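Local coordinates for siderophore-interacting protein (Aeromonas hydrophila, PDB 6K2L) that binds flavin-adenine dinucleotide and, as a siderophore-interacting flavoprotein, probably reduces ferric siderophores so that their iron is released in the cell, at residues Ala136-Ala147 against Glu210-Glu221. The protein carries 1 engineered substitution. Sequence-based numbering, arbitrary orientation.
Sequences ASHYYMVGDLTA and EEQQSYFWFGGE. With FAD (flavin-adenine dinucleotide), chain C.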
# COMPACT_ATOMS: atom_id res chain seq x y z
N ALA A 136 -1.94 -2.42 14.78
CA ALA A 136 -1.71 -2.02 16.16
C ALA A 136 -2.36 -0.66 16.37
O ALA A 136 -2.76 0.02 15.42
CB ALA A 136 -0.22 -1.96 16.49
N SER A 137 -2.48 -0.27 17.62
CA SER A 137 -2.94 1.07 17.91
C SER A 137 -1.79 2.03 18.18
O SER A 137 -1.93 3.23 17.91
CB SER A 137 -3.92 1.05 19.09
OG SER A 137 -3.24 1.27 20.31
N HIS A 138 -0.66 1.53 18.67
CA HIS A 138 0.52 2.33 18.93
C HIS A 138 1.67 1.84 18.06
O HIS A 138 1.83 0.63 17.85
CB HIS A 138 0.86 2.28 20.40
CG HIS A 138 -0.12 3.02 21.26
ND1 HIS A 138 -1.30 2.46 21.69
CD2 HIS A 138 -0.10 4.29 21.74
CE1 HIS A 138 -1.98 3.35 22.39
NE2 HIS A 138 -1.26 4.46 22.45
N TYR A 139 2.46 2.77 17.54
CA TYR A 139 3.58 2.47 16.65
C TYR A 139 4.83 3.23 17.09
O TYR A 139 4.80 4.45 17.24
CB TYR A 139 3.25 2.84 15.21
CG TYR A 139 2.23 1.97 14.55
CD1 TYR A 139 2.57 0.71 14.08
CD2 TYR A 139 0.92 2.42 14.39
CE1 TYR A 139 1.63 -0.09 13.47
CE2 TYR A 139 -0.05 1.63 13.79
CZ TYR A 139 0.30 0.37 13.33
OH TYR A 139 -0.66 -0.40 12.70
N TYR A 140 5.92 2.51 17.28
CA TYR A 140 7.17 3.12 17.75
C TYR A 140 8.28 2.68 16.82
O TYR A 140 8.66 1.50 16.83
CB TYR A 140 7.48 2.71 19.18
CG TYR A 140 6.36 3.00 20.13
CD1 TYR A 140 6.14 4.28 20.61
CD2 TYR A 140 5.51 1.98 20.53
CE1 TYR A 140 5.09 4.54 21.50
CE2 TYR A 140 4.48 2.23 21.40
CZ TYR A 140 4.26 3.50 21.87
OH TYR A 140 3.21 3.68 22.73
N MET A 141 8.83 3.63 16.06
CA MET A 141 9.65 3.31 14.90
C MET A 141 10.93 4.14 14.97
O MET A 141 10.87 5.33 15.27
CB MET A 141 8.84 3.62 13.64
CG MET A 141 7.59 2.69 13.43
SD MET A 141 6.97 2.91 11.76
CE MET A 141 5.15 2.83 11.99
N VAL A 142 12.08 3.53 14.71
CA VAL A 142 13.34 4.26 14.64
C VAL A 142 14.07 3.82 13.38
O VAL A 142 13.97 2.66 12.97
CB VAL A 142 14.22 4.05 15.91
CG1 VAL A 142 15.58 4.65 15.75
CG2 VAL A 142 13.55 4.64 17.18
N GLY A 143 14.76 4.76 12.74
CA GLY A 143 15.61 4.39 11.62
C GLY A 143 16.49 5.53 11.16
O GLY A 143 16.51 6.61 11.76
N ASP A 144 17.23 5.27 10.08
CA ASP A 144 18.05 6.27 9.43
C ASP A 144 17.59 6.34 7.98
O ASP A 144 16.54 5.77 7.64
CB ASP A 144 19.55 5.95 9.59
CG ASP A 144 19.96 4.58 8.98
OD1 ASP A 144 19.33 4.11 8.00
OD2 ASP A 144 20.94 3.97 9.47
N LEU A 145 18.37 7.01 7.12
CA LEU A 145 17.97 7.11 5.71
C LEU A 145 17.80 5.75 5.03
O LEU A 145 17.02 5.65 4.07
CB LEU A 145 18.99 7.93 4.92
CG LEU A 145 18.80 9.43 5.06
CD1 LEU A 145 19.79 10.16 4.19
CD2 LEU A 145 17.37 9.81 4.72
N THR A 146 18.52 4.71 5.46
CA THR A 146 18.30 3.41 4.83
C THR A 146 16.95 2.81 5.20
O THR A 146 16.44 1.97 4.45
CB THR A 146 19.41 2.44 5.21
OG1 THR A 146 19.32 2.13 6.59
CG2 THR A 146 20.74 3.04 4.93
N ALA A 147 16.35 3.25 6.30
CA ALA A 147 15.06 2.79 6.77
C ALA A 147 13.95 3.79 6.46
O ALA A 147 12.78 3.47 6.66
CB ALA A 147 15.11 2.54 8.29
N GLU A 210 3.58 2.13 25.27
CA GLU A 210 2.54 1.15 25.51
C GLU A 210 3.06 -0.25 25.20
O GLU A 210 3.61 -0.48 24.12
CB GLU A 210 1.35 1.45 24.63
CG GLU A 210 0.74 2.79 24.99
CD GLU A 210 -0.10 2.72 26.26
OE1 GLU A 210 -0.58 1.60 26.57
OE2 GLU A 210 -0.26 3.78 26.93
N GLU A 211 2.89 -1.18 26.14
CA GLU A 211 3.31 -2.54 25.89
C GLU A 211 2.20 -3.40 25.32
O GLU A 211 2.49 -4.50 24.83
CB GLU A 211 3.86 -3.20 27.16
CG GLU A 211 2.82 -3.54 28.19
CD GLU A 211 3.45 -3.84 29.54
OE1 GLU A 211 4.06 -4.93 29.68
OE2 GLU A 211 3.37 -2.98 30.45
N GLN A 212 0.96 -2.94 25.36
CA GLN A 212 -0.16 -3.71 24.81
C GLN A 212 -0.65 -3.06 23.53
O GLN A 212 -0.66 -1.83 23.41
CB GLN A 212 -1.32 -3.84 25.81
CG GLN A 212 -0.94 -4.32 27.20
CD GLN A 212 -0.44 -5.77 27.24
OE1 GLN A 212 -0.58 -6.53 26.26
NE2 GLN A 212 0.16 -6.15 28.38
N GLN A 213 -1.04 -3.89 22.57
CA GLN A 213 -1.56 -3.43 21.28
C GLN A 213 -0.61 -2.44 20.61
O GLN A 213 -1.03 -1.38 20.15
CB GLN A 213 -2.94 -2.83 21.43
CG GLN A 213 -3.87 -3.21 20.30
CD GLN A 213 -5.31 -3.16 20.72
OE1 GLN A 213 -5.63 -3.31 21.91
NE2 GLN A 213 -6.20 -2.94 19.76
N SER A 214 0.67 -2.80 20.55
CA SER A 214 1.65 -1.92 19.95
C SER A 214 2.60 -2.72 19.07
O SER A 214 2.76 -3.93 19.22
CB SER A 214 2.44 -1.14 21.02
OG SER A 214 2.90 -1.98 22.05
N TYR A 215 3.24 -2.00 18.15
CA TYR A 215 4.20 -2.56 17.22
C TYR A 215 5.46 -1.70 17.24
O TYR A 215 5.38 -0.48 17.04
CB TYR A 215 3.62 -2.62 15.81
CG TYR A 215 4.52 -3.29 14.80
CD1 TYR A 215 4.94 -4.60 14.98
CD2 TYR A 215 4.93 -2.61 13.64
CE1 TYR A 215 5.75 -5.23 14.04
CE2 TYR A 215 5.74 -3.23 12.69
CZ TYR A 215 6.15 -4.54 12.91
OH TYR A 215 6.95 -5.16 11.99
N PHE A 216 6.60 -2.32 17.50
CA PHE A 216 7.89 -1.65 17.54
C PHE A 216 8.69 -2.03 16.30
O PHE A 216 8.83 -3.21 15.99
CB PHE A 216 8.66 -2.04 18.80
CG PHE A 216 7.94 -1.69 20.07
CD1 PHE A 216 6.88 -2.48 20.54
CD2 PHE A 216 8.32 -0.58 20.81
CE1 PHE A 216 6.23 -2.14 21.73
CE2 PHE A 216 7.66 -0.25 22.00
CZ PHE A 216 6.61 -1.03 22.45
N TRP A 217 9.18 -1.03 15.58
CA TRP A 217 9.88 -1.23 14.32
C TRP A 217 11.19 -0.47 14.41
O TRP A 217 11.20 0.76 14.48
CB TRP A 217 9.04 -0.75 13.15
CG TRP A 217 9.55 -1.17 11.81
CD1 TRP A 217 9.08 -2.21 11.05
CD2 TRP A 217 10.62 -0.58 11.06
NE1 TRP A 217 9.80 -2.30 9.87
CE2 TRP A 217 10.74 -1.30 9.85
CE3 TRP A 217 11.45 0.52 11.27
CZ2 TRP A 217 11.66 -0.95 8.87
CZ3 TRP A 217 12.37 0.86 10.29
CH2 TRP A 217 12.47 0.13 9.11
N PHE A 218 12.30 -1.22 14.44
CA PHE A 218 13.66 -0.69 14.50
C PHE A 218 14.41 -1.19 13.26
O PHE A 218 14.56 -2.40 13.07
CB PHE A 218 14.35 -1.14 15.80
CG PHE A 218 13.52 -0.91 17.06
CD1 PHE A 218 12.95 0.33 17.31
CD2 PHE A 218 13.33 -1.92 17.99
CE1 PHE A 218 12.19 0.55 18.48
CE2 PHE A 218 12.58 -1.72 19.14
CZ PHE A 218 12.02 -0.48 19.40
N GLY A 219 14.85 -0.25 12.41
CA GLY A 219 15.64 -0.59 11.24
C GLY A 219 16.73 0.44 11.03
O GLY A 219 16.88 1.38 11.81
N GLY A 220 17.48 0.28 9.96
CA GLY A 220 18.61 1.18 9.76
C GLY A 220 19.90 0.65 10.37
O GLY A 220 20.02 -0.55 10.62
N GLU A 221 20.84 1.54 10.67
CA GLU A 221 22.18 1.15 11.12
C GLU A 221 22.15 0.44 12.48
O GLU A 221 21.30 0.68 13.34
CB GLU A 221 23.07 2.38 11.20
CG GLU A 221 24.55 2.08 11.01
CD GLU A 221 25.24 1.82 12.32
OE1 GLU A 221 24.71 2.26 13.36
OE2 GLU A 221 26.31 1.17 12.31
PA FAD C . 28.34 -1.73 0.76
O1A FAD C . 29.14 -2.28 -0.39
O2A FAD C . 27.46 -2.74 1.50
O5B FAD C . 29.23 -1.07 1.94
C5B FAD C . 30.30 -0.14 1.66
C4B FAD C . 30.62 0.74 2.85
O4B FAD C . 29.66 1.82 2.95
C3B FAD C . 30.64 0.08 4.23
O3B FAD C . 31.65 0.67 5.04
C2B FAD C . 29.22 0.37 4.76
O2B FAD C . 29.11 0.43 6.18
C1B FAD C . 28.95 1.75 4.17
N9A FAD C . 27.56 1.96 3.85
C8A FAD C . 26.70 1.06 3.29
N7A FAD C . 25.49 1.53 3.07
C5A FAD C . 25.57 2.85 3.52
C6A FAD C . 24.64 3.89 3.57
N6A FAD C . 23.39 3.78 3.11
N1A FAD C . 25.04 5.08 4.08
C2A FAD C . 26.29 5.19 4.53
N3A FAD C . 27.27 4.28 4.52
C4A FAD C . 26.85 3.12 4.00
N1 FAD C . 19.38 0.81 1.96
C2 FAD C . 18.86 1.80 1.18
O2 FAD C . 19.56 2.73 0.77
N3 FAD C . 17.52 1.79 0.84
C4 FAD C . 16.60 0.85 1.22
O4 FAD C . 15.43 0.94 0.85
C4X FAD C . 17.15 -0.21 2.04
N5 FAD C . 16.33 -1.18 2.45
C5X FAD C . 16.86 -2.17 3.24
C6 FAD C . 16.02 -3.18 3.69
C7 FAD C . 16.49 -4.20 4.51
C7M FAD C . 15.54 -5.28 4.96
C8 FAD C . 17.85 -4.24 4.85
C8M FAD C . 18.42 -5.35 5.70
C9 FAD C . 18.71 -3.24 4.38
C9A FAD C . 18.22 -2.21 3.59
N10 FAD C . 19.06 -1.17 3.14
C10 FAD C . 18.55 -0.14 2.37
C1' FAD C . 20.49 -1.15 3.51
C2' FAD C . 21.45 -1.45 2.36
O2' FAD C . 21.41 -2.83 1.99
C3' FAD C . 22.86 -1.08 2.81
O3' FAD C . 22.97 0.34 2.84
C4' FAD C . 23.98 -1.64 1.93
O4' FAD C . 25.17 -1.74 2.71
C5' FAD C . 24.19 -0.79 0.69
O5' FAD C . 25.12 -1.45 -0.18
P FAD C . 26.29 -0.66 -0.89
O1P FAD C . 26.80 -1.58 -2.01
O2P FAD C . 25.88 0.68 -1.32
O3P FAD C . 27.41 -0.55 0.25
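The H138 imidazole carries E210 CG over the centre of one face, 3.6 Å from the ring centroid, a CH-pi contact. Next along the same side of the sheet, the rings of Y140 and F216 lie side by side and point the same way, their planes 26° apart but slid until they barely overlap; Y140 CD2 sits over one face of F216, 3.4 Å from its CE2. S214 CB meets the edge of the Y140 ring, and the phenol OH beyond it accepts a nearly straight bond from E210 N (3.0 Å), tying the loop before strand 214-218 to strand 138-144. On the other side, A147 CB touches the edge of the W217 indole in its plane, at CH2. M141, its CG anti to the carbonyl carbon (chi1 -67°), lays CG against W217 CB at 3.7 Å and brings SD obliquely toward the five-membered ring, a Met-aromatic contact. Between these two layers the strands run parallel, bonded from H138 O to Y215 N through to V142 O and G219 N; at the start, Q213 O accepts from both S137 N and H138 N. At the C-terminal end of the strand pair, D144 links the two segments: OD1 takes T146 N in an Asx turn, while OD2 receives E221 N at 2.7 Å from above the carboxylate plane and also W249 NE1. T146 CG2 comes within 3.3 Å of the adenine amino N6A of FAD and its CB within 3.6 Å of flavin N1, which puts this end of the sheet at the FAD pocket. Strand 138-144 is the middle strand of a five-stranded parallel sheet of NAD-ferredoxin-reductase type, with 163-170 on its other side, and 214-218 lies between it and the edge strand 243-245; helix 148-155 packs on M141 and W217, whereas helices 198-205 and 222-235 cover the Y140, V142, F216 and F218 side.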